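PDB 4EO0: attachment protein G3P from Enterobacteria phage Ike, which probably attaches the tip of the filamentous phage to the host's N-pilus through this pilus-binding domain, an early step of infection. Local coordinates for residues A16-V21 against E91-R96; K33-Q38 against P86-E91; Q71-T76 against D102-V107. All blocks are in the same frame, centred on the assembly; numbering follows the deposited sequence. Where two conformers were deposited one is given.

Contact 1. Residues A16-V21 against E91-R96; sequences AISKTV and ESWSIR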
ATOM      1  N   ALA A  16       1.471   5.138   5.940  1.00 19.98           N
ATOM      2  CA  ALA A  16       1.272   6.587   6.140  1.00 21.14           C
ATOM      3  C   ALA A  16       1.726   6.810   7.575  1.00 26.06           C
ATOM      4  O   ALA A  16       1.178   6.195   8.485  1.00 24.21           O
ATOM      5  CB  ALA A  16      -0.199   6.971   5.986  1.00 21.73           C
ATOM      6  N   ILE A  17       2.757   7.631   7.775  1.00 26.50           N
ATOM      7  CA  ILE A  17       3.337   7.890   9.098  1.00 28.85           C
ATOM      8  C   ILE A  17       2.934   9.281   9.598  1.00 34.40           C
ATOM      9  O   ILE A  17       3.025  10.246   8.845  1.00 35.42           O
ATOM     10  CB  ILE A  17       4.882   7.629   9.093  1.00 33.43           C
ATOM     11  CG1 ILE A  17       5.167   6.135   8.845  1.00 32.61           C
ATOM     12  CG2 ILE A  17       5.570   8.090  10.393  1.00 36.08           C
ATOM     13  CD1 ILE A  17       6.239   5.871   7.840  1.00 43.75           C
ATOM     14  N   SER A  18       2.488   9.379  10.865  1.00 31.14           N
ATOM     15  CA  SER A  18       2.083  10.668  11.447  1.00 31.38           C
ATOM     16  C   SER A  18       3.206  11.690  11.520  1.00 36.52           C
ATOM     17  O   SER A  18       4.369  11.332  11.724  1.00 38.10           O
ATOM     18  CB  SER A  18       1.459  10.494  12.831  1.00 36.01           C
ATOM     19  OG  SER A  18       2.432  10.126  13.799  1.00 42.88           O
ATOM     20  N   LYS A  19       2.850  12.965  11.331  1.00 33.75           N
ATOM     21  CA  LYS A  19       3.783  14.087  11.410  1.00 34.67           C
ATOM     22  C   LYS A  19       3.366  14.940  12.595  1.00 40.07           C
ATOM     23  O   LYS A  19       2.167  15.044  12.877  1.00 38.95           O
ATOM     24  CB  LYS A  19       3.769  14.895  10.100  1.00 37.27           C
ATOM     25  CG  LYS A  19       4.470  14.163   8.966  1.00 47.61           C
ATOM     26  CD  LYS A  19       4.182  14.757   7.605  1.00 56.96           C
ATOM     27  CE  LYS A  19       4.928  14.002   6.533  1.00 63.41           C
ATOM     28  NZ  LYS A  19       4.546  14.452   5.172  1.00 74.55           N
ATOM     29  N   THR A  20       4.349  15.497  13.331  1.00 39.19           N
ATOM     30  CA  THR A  20       4.081  16.332  14.504  1.00 39.58           C
ATOM     31  C   THR A  20       3.599  17.712  14.074  1.00 45.54           C
ATOM     32  O   THR A  20       4.203  18.320  13.185  1.00 45.50           O
ATOM     33  CB  THR A  20       5.319  16.415  15.415  1.00 50.95           C
ATOM     34  OG1 THR A  20       5.924  15.122  15.509  1.00 49.39           O
ATOM     35  CG2 THR A  20       4.986  16.934  16.816  1.00 48.53           C
ATOM     36  N   VAL A  21       2.501  18.195  14.699  1.00 42.39           N
ATOM     37  CA  VAL A  21       1.913  19.519  14.436  1.00 43.13           C
ATOM     38  C   VAL A  21       1.667  20.260  15.752  1.00 48.07           C
ATOM     39  O   VAL A  21       1.076  19.701  16.677  1.00 47.37           O
ATOM     40  CB  VAL A  21       0.655  19.457  13.511  1.00 47.27           C
ATOM     41  CG1 VAL A  21      -0.141  20.766  13.524  1.00 46.97           C
ATOM     42  CG2 VAL A  21       1.044  19.089  12.078  1.00 47.66           C
ATOM     43  N   GLU A  91      -0.435  10.823  20.333  1.00 56.17           N
ATOM     44  CA  GLU A  91       0.804  10.072  20.232  1.00 55.71           C
ATOM     45  C   GLU A  91       1.079   9.697  18.789  1.00 53.97           C
ATOM     46  O   GLU A  91       0.157   9.578  17.996  1.00 50.23           O
ATOM     47  CB  GLU A  91       0.706   8.800  21.071  1.00 20.00           C
ATOM     48  CG  GLU A  91       0.690   9.043  22.563  1.00 20.00           C
ATOM     49  CD  GLU A  91       2.018   9.565  23.051  1.00 20.00           C
ATOM     50  OE1 GLU A  91       2.909   8.734  23.313  1.00 20.00           O
ATOM     51  OE2 GLU A  91       2.172  10.800  23.151  1.00 20.00           O
ATOM     52  N   SER A  92       2.355   9.507  18.465  1.00 49.97           N
ATOM     53  CA  SER A  92       2.781   9.184  17.110  1.00 47.39           C
ATOM     54  C   SER A  92       2.163   7.858  16.662  1.00 45.56           C
ATOM     55  O   SER A  92       2.011   6.938  17.454  1.00 45.74           O
ATOM     56  CB  SER A  92       4.311   9.125  17.046  1.00 54.14           C
ATOM     57  OG  SER A  92       4.776   8.862  15.735  1.00 63.27           O
ATOM     58  N   TRP A  93       1.764   7.797  15.397  1.00 37.39           N
ATOM     59  CA  TRP A  93       1.011   6.661  14.870  1.00 33.11           C
ATOM     60  C   TRP A  93       1.150   6.513  13.358  1.00 31.53           C
ATOM     61  O   TRP A  93       1.722   7.361  12.690  1.00 30.36           O
ATOM     62  CB  TRP A  93      -0.463   6.735  15.276  1.00 30.60           C
ATOM     63  CG  TRP A  93      -1.196   7.891  14.683  1.00 30.74           C
ATOM     64  CD1 TRP A  93      -0.925   9.211  14.868  1.00 35.28           C
ATOM     65  CD2 TRP A  93      -2.328   7.833  13.812  1.00 28.12           C
ATOM     66  NE1 TRP A  93      -1.814   9.979  14.169  1.00 33.86           N
ATOM     67  CE2 TRP A  93      -2.689   9.158  13.511  1.00 32.34           C
ATOM     68  CE3 TRP A  93      -3.077   6.793  13.262  1.00 26.67           C
ATOM     69  CZ2 TRP A  93      -3.754   9.466  12.679  1.00 30.17           C
ATOM     70  CZ3 TRP A  93      -4.132   7.104  12.438  1.00 26.75           C
ATOM     71  CH2 TRP A  93      -4.465   8.428  12.155  1.00 28.24           C
ATOM     72  N   SER A  94       0.653   5.397  12.839  1.00 26.15           N
ATOM     73  CA  SER A  94       0.740   5.102  11.411  1.00 23.75           C
ATOM     74  C   SER A  94      -0.518   4.418  10.911  1.00 24.29           C
ATOM     75  O   SER A  94      -1.289   3.874  11.709  1.00 24.70           O
ATOM     76  CB  SER A  94       1.950   4.212  11.114  1.00 29.12           C
ATOM     77  OG  SER A  94       1.857   2.986  11.824  1.00 37.79           O
ATOM     78  N   ILE A  95      -0.698   4.397   9.581  1.00 18.05           N
ATOM     79  CA  ILE A  95      -1.789   3.685   8.915  1.00 15.42           C
ATOM     80  C   ILE A  95      -1.140   2.797   7.875  1.00 19.02           C
ATOM     81  O   ILE A  95      -0.262   3.253   7.146  1.00 20.94           O
ATOM     82  CB  ILE A  95      -2.836   4.630   8.264  1.00 17.65           C
ATOM     83  CG1 ILE A  95      -3.662   5.336   9.342  1.00 19.56           C
ATOM     84  CG2 ILE A  95      -3.777   3.895   7.294  1.00 16.60           C
ATOM     85  CD1 ILE A  95      -4.532   6.514   8.845  1.00 20.87           C
ATOM     86  N   ARG A  96      -1.601   1.546   7.774  1.00 15.89           N
ATOM     87  CA  ARG A  96      -1.156   0.579   6.784  1.00 15.50           C
ATOM     88  C   ARG A  96      -2.156   0.623   5.655  1.00 16.43           C
ATOM     89  O   ARG A  96      -3.352   0.561   5.915  1.00 16.25           O
ATOM     90  CB  ARG A  96      -1.195  -0.821   7.389  1.00 14.76           C
ATOM     91  CG  ARG A  96      -0.132  -1.074   8.430  1.00 17.27           C
ATOM     92  CD  ARG A  96      -0.215  -2.486   8.968  1.00 19.46           C
ATOM     93  NE  ARG A  96       0.929  -2.742   9.846  1.00 20.04           N
ATOM     94  CZ  ARG A  96       2.026  -3.381   9.455  1.00 24.67           C
ATOM     95  NH1 ARG A  96       2.109  -3.880   8.224  1.00 17.15           N
ATOM     96  NH2 ARG A  96       3.033  -3.558  10.298  1.00 19.64           N
TER
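Ala16 and Ile95 face each other as an antiparallel hydrogen-bonded pair. Ala16 N donates to Ile95 O at 2.8 Å, almost straight at 176°, and Ala16 O accepts Ile95 N in return. Their side chains lie on the same face of the sheet, CB of Ala16 4.2 Å from CB of Ile95, and helix 38-66 covers that face, with Leu41 touching Ile95. A small side chain suits buried Ala16, which touches Asp40 and Ala44 of the helix. Ile17 comes next, in a non-hydrogen-bonded pair with Ser94, its side chain on the opposite face; only a loose touch, Ile17 CG1 to Ser94 CB, joins the two. At Ser18 strand 12-24 is interrupted and changes its neighbour: up to here it runs antiparallel to strand 94-106, whereas Lys19 and Val21 bond through their backbones to strand 30-36. Ser18 fits this break because backbone and hydroxyl both make bonds. Its N donates to Trp93 O at 2.8 Å. Its OG, held between its own backbone N and carbonyl carbon (chi1 71°), accepts Trp93 N at 2.9 Å and 173°, and takes a longer bond of 3.3 Å from Ser92 OG. The carboxylate of Glu34 is hydrogen-bonded to the same hydroxyl. CB of Trp93 points away from segment 16-21, yet the indole comes back beside Ser18, CD1 of Trp93 lying 3.4 Å from Ser18 CB. NE1 of Trp93 is hydrogen-bonded to Glu34 O, and the ring also packs on Ile36 and receives Lys89 in a cation-pi contact.

Contact 2. Residues K33-Q38 against P86-E91; sequences KEVITQ and PGEKTE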
ATOM      1  N   LYS A  33       0.078  17.735  18.378  1.00 39.56           N
ATOM      2  CA  LYS A  33      -0.704  16.710  17.674  1.00 38.52           C
ATOM      3  C   LYS A  33       0.122  15.899  16.664  1.00 38.85           C
ATOM      4  O   LYS A  33       1.111  16.404  16.124  1.00 38.87           O
ATOM      5  CB  LYS A  33      -1.933  17.331  16.975  1.00 41.29           C
ATOM      6  CG  LYS A  33      -2.999  17.889  17.923  1.00 53.64           C
ATOM      7  CD  LYS A  33      -4.088  16.869  18.227  1.00 65.02           C
ATOM      8  CE  LYS A  33      -5.201  17.451  19.064  1.00 73.64           C
ATOM      9  NZ  LYS A  33      -6.332  16.499  19.197  1.00 80.15           N
ATOM     10  N   GLU A  34      -0.310  14.654  16.392  1.00 40.02           N
ATOM     11  CA  GLU A  34       0.310  13.746  15.412  1.00 37.17           C
ATOM     12  C   GLU A  34      -0.726  13.535  14.316  1.00 35.49           C
ATOM     13  O   GLU A  34      -1.777  12.948  14.581  1.00 32.38           O
ATOM     14  CB  GLU A  34       0.754  12.438  16.073  1.00 39.12           C
ATOM     15  CG  GLU A  34       1.987  12.626  16.941  1.00 47.31           C
ATOM     16  CD  GLU A  34       3.282  12.922  16.213  1.00 56.17           C
ATOM     17  OE1 GLU A  34       3.467  12.441  15.071  1.00 49.76           O
ATOM     18  OE2 GLU A  34       4.137  13.603  16.817  1.00 50.70           O
ATOM     19  N   VAL A  35      -0.432  14.073  13.103  1.00 31.64           N
ATOM     20  CA  VAL A  35      -1.350  14.136  11.959  0.50 29.62           C
ATOM     21  C   VAL A  35      -1.030  13.212  10.763  1.00 31.13           C
ATOM     22  O   VAL A  35       0.110  13.144  10.306  1.00 31.99           O
ATOM     23  CB  VAL A  35      -1.508  15.618  11.496  0.50 34.03           C
ATOM     24  CG1 VAL A  35      -2.671  15.794  10.518  0.50 32.54           C
ATOM     25  CG2 VAL A  35      -1.673  16.565  12.683  0.50 35.42           C
ATOM     26  N   ILE A  36      -2.083  12.566  10.221  1.00 26.13           N
ATOM     27  CA  ILE A  36      -2.054  11.762   9.013  1.00 22.53           C
ATOM     28  C   ILE A  36      -3.166  12.381   8.135  1.00 26.12           C
ATOM     29  O   ILE A  36      -4.297  12.543   8.598  1.00 26.98           O
ATOM     30  CB  ILE A  36      -2.229  10.244   9.199  1.00 22.76           C
ATOM     31  CG1 ILE A  36      -1.125   9.681  10.110  1.00 21.58           C
ATOM     32  CG2 ILE A  36      -2.179   9.562   7.816  1.00 21.71           C
ATOM     33  CD1 ILE A  36      -1.151   8.165  10.364  1.00 23.67           C
ATOM     34  N   THR A  37      -2.832  12.746   6.892  1.00 22.90           N
ATOM     35  CA  THR A  37      -3.817  13.350   5.989  1.00 22.70           C
ATOM     36  C   THR A  37      -4.322  12.306   4.991  1.00 24.08           C
ATOM     37  O   THR A  37      -3.714  11.239   4.843  1.00 22.74           O
ATOM     38  CB  THR A  37      -3.186  14.512   5.194  1.00 31.08           C
ATOM     39  OG1 THR A  37      -2.292  13.942   4.229  1.00 31.22           O
ATOM     40  CG2 THR A  37      -2.486  15.552   6.076  1.00 30.41           C
ATOM     41  N   GLN A  38      -5.394  12.650   4.248  1.00 21.41           N
ATOM     42  CA  GLN A  38      -5.927  11.794   3.200  1.00 18.52           C
ATOM     43  C   GLN A  38      -4.898  11.611   2.079  1.00 23.92           C
ATOM     44  O   GLN A  38      -4.764  10.509   1.574  1.00 20.99           O
ATOM     45  CB  GLN A  38      -7.250  12.332   2.651  1.00 18.70           C
ATOM     46  CG  GLN A  38      -7.914  11.428   1.616  1.00 27.07           C
ATOM     47  CD  GLN A  38      -8.172  10.015   2.110  1.00 36.58           C
ATOM     48  OE1 GLN A  38      -8.611   9.783   3.241  1.00 24.19           O
ATOM     49  NE2 GLN A  38      -7.878   9.033   1.275  1.00 27.53           N
ATOM     50  N   PRO A  86      -7.660   9.161   8.178  1.00 20.33           N
ATOM     51  CA  PRO A  86      -6.805  10.321   8.435  1.00 22.60           C
ATOM     52  C   PRO A  86      -7.349  11.108   9.624  1.00 28.16           C
ATOM     53  O   PRO A  86      -8.557  11.089   9.900  1.00 28.74           O
ATOM     54  CB  PRO A  86      -6.928  11.147   7.154  1.00 24.51           C
ATOM     55  CG  PRO A  86      -8.098  10.683   6.493  1.00 26.24           C
ATOM     56  CD  PRO A  86      -8.305   9.272   6.853  1.00 20.49           C
ATOM     57  N   GLY A  87      -6.449  11.739  10.355  1.00 25.04           N
ATOM     58  CA  GLY A  87      -6.821  12.526  11.526  1.00 28.26           C
ATOM     59  C   GLY A  87      -5.644  12.910  12.387  1.00 36.27           C
ATOM     60  O   GLY A  87      -4.495  12.839  11.948  1.00 36.66           O
ATOM     61  N   GLU A  88      -5.939  13.302  13.626  1.00 35.73           N
ATOM     62  CA  GLU A  88      -4.955  13.757  14.600  1.00 38.25           C
ATOM     63  C   GLU A  88      -5.028  12.923  15.870  1.00 45.48           C
ATOM     64  O   GLU A  88      -6.114  12.493  16.272  1.00 46.14           O
ATOM     65  CB  GLU A  88      -5.176  15.238  14.932  1.00 41.44           C
ATOM     66  CG  GLU A  88      -5.293  16.149  13.719  1.00 48.56           C
ATOM     67  CD  GLU A  88      -5.232  17.644  13.979  1.00 70.51           C
ATOM     68  OE1 GLU A  88      -5.710  18.091  15.047  1.00 63.73           O
ATOM     69  OE2 GLU A  88      -4.742  18.375  13.087  1.00 60.83           O
ATOM     70  N   LYS A  89      -3.870  12.708  16.492  1.00 43.75           N
ATOM     71  CA  LYS A  89      -3.756  11.954  17.735  1.00 44.89           C
ATOM     72  C   LYS A  89      -2.708  12.549  18.682  1.00 52.89           C
ATOM     73  O   LYS A  89      -1.832  13.297  18.258  1.00 51.31           O
ATOM     74  CB  LYS A  89      -3.437  10.487  17.452  1.00 45.70           C
ATOM     75  CG  LYS A  89      -4.549   9.755  16.729  1.00 51.55           C
ATOM     76  CD  LYS A  89      -4.414   8.259  16.909  1.00 56.40           C
ATOM     77  CE  LYS A  89      -5.425   7.526  16.050  1.00 58.50           C
ATOM     78  NZ  LYS A  89      -5.119   6.074  15.969  1.00 62.56           N
ATOM     79  N   THR A  90      -2.827  12.219  19.966  1.00 53.61           N
ATOM     80  CA  THR A  90      -1.876  12.647  20.989  1.00 57.47           C
ATOM     81  C   THR A  90      -0.482  12.083  20.745  1.00 62.46           C
ATOM     82  O   THR A  90       0.519  12.772  20.919  1.00 65.50           O
ATOM     83  CB  THR A  90      -2.327  12.198  22.394  1.00 20.00           C
ATOM     84  OG1 THR A  90      -3.573  12.819  22.729  1.00 20.00           O
ATOM     85  CG2 THR A  90      -1.287  12.573  23.439  1.00 20.00           C
ATOM     86  N   GLU A  91      -0.435  10.823  20.333  1.00 56.17           N
ATOM     87  CA  GLU A  91       0.804  10.072  20.232  1.00 55.71           C
ATOM     88  C   GLU A  91       1.079   9.697  18.789  1.00 53.97           C
ATOM     89  O   GLU A  91       0.157   9.578  17.996  1.00 50.23           O
ATOM     90  CB  GLU A  91       0.706   8.800  21.071  1.00 20.00           C
ATOM     91  CG  GLU A  91       0.690   9.043  22.563  1.00 20.00           C
ATOM     92  CD  GLU A  91       2.018   9.565  23.051  1.00 20.00           C
ATOM     93  OE1 GLU A  91       2.909   8.734  23.313  1.00 20.00           O
ATOM     94  OE2 GLU A  91       2.172  10.800  23.151  1.00 20.00           O
TER
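Glu34 and Lys89 exchange two backbone hydrogen bonds, Glu34 N to Lys89 O at 2.8 Å and Lys89 N to Glu34 O at the same length, the second donor tilted from the carbonyl plane. Two residues further on, Ile36 N meets Gly87 O at 3.0 Å in a straight bond, while Gly87 N returns a more bent one to Ile36 O. Glu34 O also receives a C-H...O contact from the CA of Glu88. These are two hydrogen-bonded pairs of an antiparallel sheet, with Val35 and Glu88 as the non-hydrogen-bonded pair between them; through them the short strand 87-89 is added beside strand 30-36. Gly87 adopts an almost fully extended backbone (phi 167°, psi -163°) that residues with a side chain seldom take. The Glu34 side chain bends at chi2 (-69°), which turns CD away from strand 87-89; its carboxylate is hydrogen-bonded to Thr20 OG1, and its CB lies 3.5 Å from Glu91 O. On the other face, Glu88 extends side by side with Val35, the two side chains pointing the same way. Lys33 crosses Glu88 at about a right angle, its CD 3.8 Å from Glu88 CB; the opposite charges, NZ of Lys33 and OE1 of Glu88, are 4.5 Å apart, beyond a salt bridge, and would attract only loosely. Beyond the strands, Thr37 N-caps helix 38-66, and Pro86 lays CB against Ile36 O at 3.3 Å and CG beside Gln38 OE1.

Contact 3. Residues Q71-T76 against D102-V107; sequences QFRLVT and DIQRSV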
ATOM      1  N   GLN A  71       2.743 -16.152 -20.604  1.00 22.97           N
ATOM      2  CA  GLN A  71       2.968 -14.732 -20.368  1.00 24.04           C
ATOM      3  C   GLN A  71       2.520 -14.540 -18.914  1.00 24.36           C
ATOM      4  O   GLN A  71       1.760 -15.368 -18.397  1.00 21.43           O
ATOM      5  CB  GLN A  71       2.102 -13.857 -21.287  1.00 28.57           C
ATOM      6  CG  GLN A  71       2.569 -13.847 -22.746  1.00 51.75           C
ATOM      7  CD  GLN A  71       3.761 -12.949 -22.994  1.00 77.00           C
ATOM      8  OE1 GLN A  71       4.891 -13.412 -23.183  1.00 74.78           O
ATOM      9  NE2 GLN A  71       3.530 -11.647 -23.043  1.00 72.83           N
ATOM     10  N   PHE A  72       3.006 -13.489 -18.244  1.00 21.06           N
ATOM     11  CA  PHE A  72       2.661 -13.262 -16.847  1.00 17.75           C
ATOM     12  C   PHE A  72       2.216 -11.850 -16.653  1.00 19.45           C
ATOM     13  O   PHE A  72       2.593 -10.960 -17.430  1.00 19.87           O
ATOM     14  CB  PHE A  72       3.873 -13.552 -15.917  1.00 16.85           C
ATOM     15  CG  PHE A  72       4.521 -14.876 -16.215  1.00 18.80           C
ATOM     16  CD1 PHE A  72       3.944 -16.065 -15.779  1.00 19.62           C
ATOM     17  CD2 PHE A  72       5.650 -14.945 -17.019  1.00 20.71           C
ATOM     18  CE1 PHE A  72       4.473 -17.293 -16.171  1.00 20.22           C
ATOM     19  CE2 PHE A  72       6.184 -16.171 -17.389  1.00 23.37           C
ATOM     20  CZ  PHE A  72       5.608 -17.333 -16.940  1.00 20.36           C
ATOM     21  N   ARG A  73       1.374 -11.637 -15.638  1.00 17.59           N
ATOM     22  CA  ARG A  73       0.935 -10.306 -15.294  1.00 17.84           C
ATOM     23  C   ARG A  73       0.644 -10.197 -13.838  1.00 18.60           C
ATOM     24  O   ARG A  73       0.338 -11.190 -13.173  1.00 15.30           O
ATOM     25  CB  ARG A  73      -0.256  -9.844 -16.154  1.00 20.79           C
ATOM     26  CG  ARG A  73      -1.561 -10.494 -15.764  1.00 21.73           C
ATOM     27  CD  ARG A  73      -2.686 -10.102 -16.673  1.00 25.53           C
ATOM     28  NE  ARG A  73      -3.934 -10.601 -16.120  1.00 28.17           N
ATOM     29  CZ  ARG A  73      -5.136 -10.373 -16.633  1.00 41.50           C
ATOM     30  NH1 ARG A  73      -5.266  -9.682 -17.762  1.00 32.63           N
ATOM     31  NH2 ARG A  73      -6.214 -10.873 -16.048  1.00 25.36           N
ATOM     32  N   LEU A  74       0.661  -8.959 -13.364  1.00 16.25           N
ATOM     33  CA  LEU A  74       0.267  -8.624 -12.010  1.00 15.03           C
ATOM     34  C   LEU A  74      -1.043  -7.842 -12.102  1.00 19.19           C
ATOM     35  O   LEU A  74      -1.124  -6.822 -12.803  1.00 19.93           O
ATOM     36  CB  LEU A  74       1.363  -7.795 -11.328  1.00 13.70           C
ATOM     37  CG  LEU A  74       0.985  -7.174  -9.987  1.00 16.23           C
ATOM     38  CD1 LEU A  74       0.846  -8.229  -8.866  1.00 15.41           C
ATOM     39  CD2 LEU A  74       1.992  -6.149  -9.607  1.00 14.33           C
ATOM     40  N   VAL A  75      -2.076  -8.326 -11.412  1.00 15.57           N
ATOM     41  CA  VAL A  75      -3.343  -7.625 -11.369  1.00 15.87           C
ATOM     42  C   VAL A  75      -3.396  -7.033  -9.971  1.00 17.18           C
ATOM     43  O   VAL A  75      -3.433  -7.786  -8.994  1.00 14.76           O
ATOM     44  CB  VAL A  75      -4.587  -8.518 -11.666  1.00 19.58           C
ATOM     45  CG1 VAL A  75      -5.890  -7.722 -11.483  1.00 19.18           C
ATOM     46  CG2 VAL A  75      -4.525  -9.105 -13.067  1.00 21.38           C
ATOM     47  N   THR A  76      -3.381  -5.687  -9.866  1.00 15.46           N
ATOM     48  CA  THR A  76      -3.386  -4.984  -8.583  0.50 13.86           C
ATOM     49  C   THR A  76      -4.776  -4.402  -8.341  1.00 16.80           C
ATOM     50  O   THR A  76      -5.368  -3.884  -9.285  1.00 17.27           O
ATOM     51  CB  THR A  76      -2.307  -3.878  -8.597  0.50 16.87           C
ATOM     52  OG1 THR A  76      -1.055  -4.399  -9.057  0.50 10.79           O
ATOM     53  CG2 THR A  76      -2.094  -3.250  -7.245  0.50 12.79           C
ATOM     54  N   ASP A 102      -2.216  -9.880  -7.365  1.00  8.85           N
ATOM     55  CA  ASP A 102      -2.479 -11.212  -7.879  1.00 11.10           C
ATOM     56  C   ASP A 102      -1.549 -11.480  -9.047  1.00 12.55           C
ATOM     57  O   ASP A 102      -1.690 -10.887 -10.120  1.00 13.91           O
ATOM     58  CB  ASP A 102      -3.931 -11.252  -8.359  1.00 13.24           C
ATOM     59  CG  ASP A 102      -4.444 -12.626  -8.734  1.00 19.22           C
ATOM     60  OD1 ASP A 102      -3.681 -13.615  -8.567  1.00 18.87           O
ATOM     61  OD2 ASP A 102      -5.611 -12.722  -9.162  1.00 24.70           O
ATOM     62  N   ILE A 103      -0.616 -12.403  -8.848  1.00 10.63           N
ATOM     63  CA  ILE A 103       0.344 -12.799  -9.872  1.00 11.80           C
ATOM     64  C   ILE A 103      -0.309 -13.883 -10.709  1.00 15.56           C
ATOM     65  O   ILE A 103      -0.774 -14.893 -10.168  1.00 15.08           O
ATOM     66  CB  ILE A 103       1.636 -13.268  -9.176  1.00 14.48           C
ATOM     67  CG1 ILE A 103       2.313 -12.092  -8.443  1.00 14.25           C
ATOM     68  CG2 ILE A 103       2.589 -13.893 -10.216  1.00 14.06           C
ATOM     69  CD1 ILE A 103       3.497 -12.515  -7.563  1.00 20.57           C
ATOM     70  N   GLN A 104      -0.441 -13.619 -12.004  1.00 13.12           N
ATOM     71  CA  GLN A 104      -1.134 -14.520 -12.918  1.00 15.07           C
ATOM     72  C   GLN A 104      -0.297 -14.987 -14.098  1.00 19.41           C
ATOM     73  O   GLN A 104       0.711 -14.365 -14.460  1.00 18.14           O
ATOM     74  CB  GLN A 104      -2.414 -13.830 -13.461  1.00 16.93           C
ATOM     75  CG  GLN A 104      -3.412 -13.359 -12.405  1.00 16.44           C
ATOM     76  CD  GLN A 104      -4.652 -12.749 -12.985  1.00 23.39           C
ATOM     77  OE1 GLN A 104      -4.717 -12.368 -14.154  1.00 22.39           O
ATOM     78  NE2 GLN A 104      -5.658 -12.584 -12.148  1.00 20.68           N
ATOM     79  N   ARG A 105      -0.740 -16.099 -14.712  1.00 16.93           N
ATOM     80  CA  ARG A 105      -0.106 -16.648 -15.904  0.70 17.61           C
ATOM     81  C   ARG A 105      -1.174 -16.965 -16.946  1.00 23.54           C
ATOM     82  O   ARG A 105      -2.314 -17.268 -16.599  1.00 22.12           O
ATOM     83  CB  ARG A 105       0.756 -17.886 -15.596  0.70 16.37           C
ATOM     84  CG  ARG A 105      -0.018 -19.194 -15.450  0.70 21.75           C
ATOM     85  CD  ARG A 105       0.901 -20.313 -15.055  0.70 23.73           C
ATOM     86  NE  ARG A 105       0.161 -21.547 -14.818  0.70 32.05           N
ATOM     87  CZ  ARG A 105      -0.002 -22.508 -15.720  0.70 42.71           C
ATOM     88  NH1 ARG A 105       0.532 -22.392 -16.932  0.70 23.51           N
ATOM     89  NH2 ARG A 105      -0.704 -23.591 -15.421  0.70 36.80           N
ATOM     90  N   SER A 106      -0.803 -16.886 -18.212  1.00 23.76           N
ATOM     91  CA  SER A 106      -1.728 -17.220 -19.295  1.00 27.01           C
ATOM     92  C   SER A 106      -1.702 -18.750 -19.425  1.00 33.53           C
ATOM     93  O   SER A 106      -0.647 -19.358 -19.224  1.00 31.32           O
ATOM     94  CB  SER A 106      -1.308 -16.550 -20.598  1.00 30.72           C
ATOM     95  OG  SER A 106      -0.011 -16.968 -20.982  1.00 32.05           O
ATOM     96  N   VAL A 107      -2.857 -19.380 -19.661  1.00 35.34           N
ATOM     97  CA  VAL A 107      -2.908 -20.846 -19.771  1.00 38.77           C
ATOM     98  C   VAL A 107      -3.466 -21.261 -21.141  1.00 49.58           C
ATOM     99  O   VAL A 107      -4.559 -20.817 -21.497  1.00 50.91           O
ATOM    100  CB  VAL A 107      -3.632 -21.542 -18.575  1.00 42.83           C
ATOM    101  CG1 VAL A 107      -3.638 -23.064 -18.735  1.00 44.37           C
ATOM    102  CG2 VAL A 107      -2.980 -21.172 -17.245  1.00 39.94           C
TER
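Gln104 OE1 is gripped by two nitrogens of Arg73, NE and NH2, each at 2.8 Å. The guanidinium comes side-on, with the oxygen close to its plane, and the amide plane is turned 30° from it. Beyond CG the Gln104 chain is extended, carrying the amide out to this edge, while its NE2 donates to Asp102 OD2 at 3.0 Å from well above the carboxylate plane; the other carboxylate oxygen, Asp102 OD1, is hydrogen-bonded to Ser6 OG. Glutamine suits the place because one end accepts from the arginine and the other donates to the aspartate; accepting from NE2, the carboxylate would probably make OE1 a better acceptor for the arginine. Val75 CG2 packs at the amide, 3.6 Å from Gln104 CD. Beneath these side chains run the bonds of an antiparallel pair of strands: Arg73 with Gln104 and Val75 with Asp102 each exchange two backbone bonds. At the end of the pairing Ser106 OG stands in for a carbonyl. Placed between its backbone N and carbonyl carbon (chi1 60°), it accepts Gln71 N at 2.9 Å in an almost linear bond (177°), while Ser106 N goes back to Gln71 O. On the other face Phe72 CD1 rests 3.7 Å from Arg105 CB, and Leu74 CD1 lies 4.2 Å from Ile103 CG1. That face meets helix 38-66, where Leu63 touches Phe72 and Phe56 touches Leu74, and Trp67 just beyond the helix also touches Phe72. Strand 102-106 also bonds to the N-terminal strand 4-6, whose Trp4 packs on Gln104 and Ser106 and forms a cation-pi contact with Arg73.

How the contacts relate
From the N terminus, the chain first lays down 16-21 and then 33-38, on successive strands that neighbour each other in the sheet. It runs through helix 38-66 and reaches 71-76 before any of the three loops is closed. Contact 2 closes first, when 86-91 returns to 33-38; contact 1 follows at once, since the two share Glu91, and encloses contact 2. Contact 3 crosses both, because 71-76 lies inside their loops and its partner 102-107 beyond them. Contacts 1 and 2 touch, whereas contact 3 lies about 34 Å from contact 1, centre to centre, towards the other end of the domain. Strand 94-106 serves contacts 1 and 3 and so spans that length.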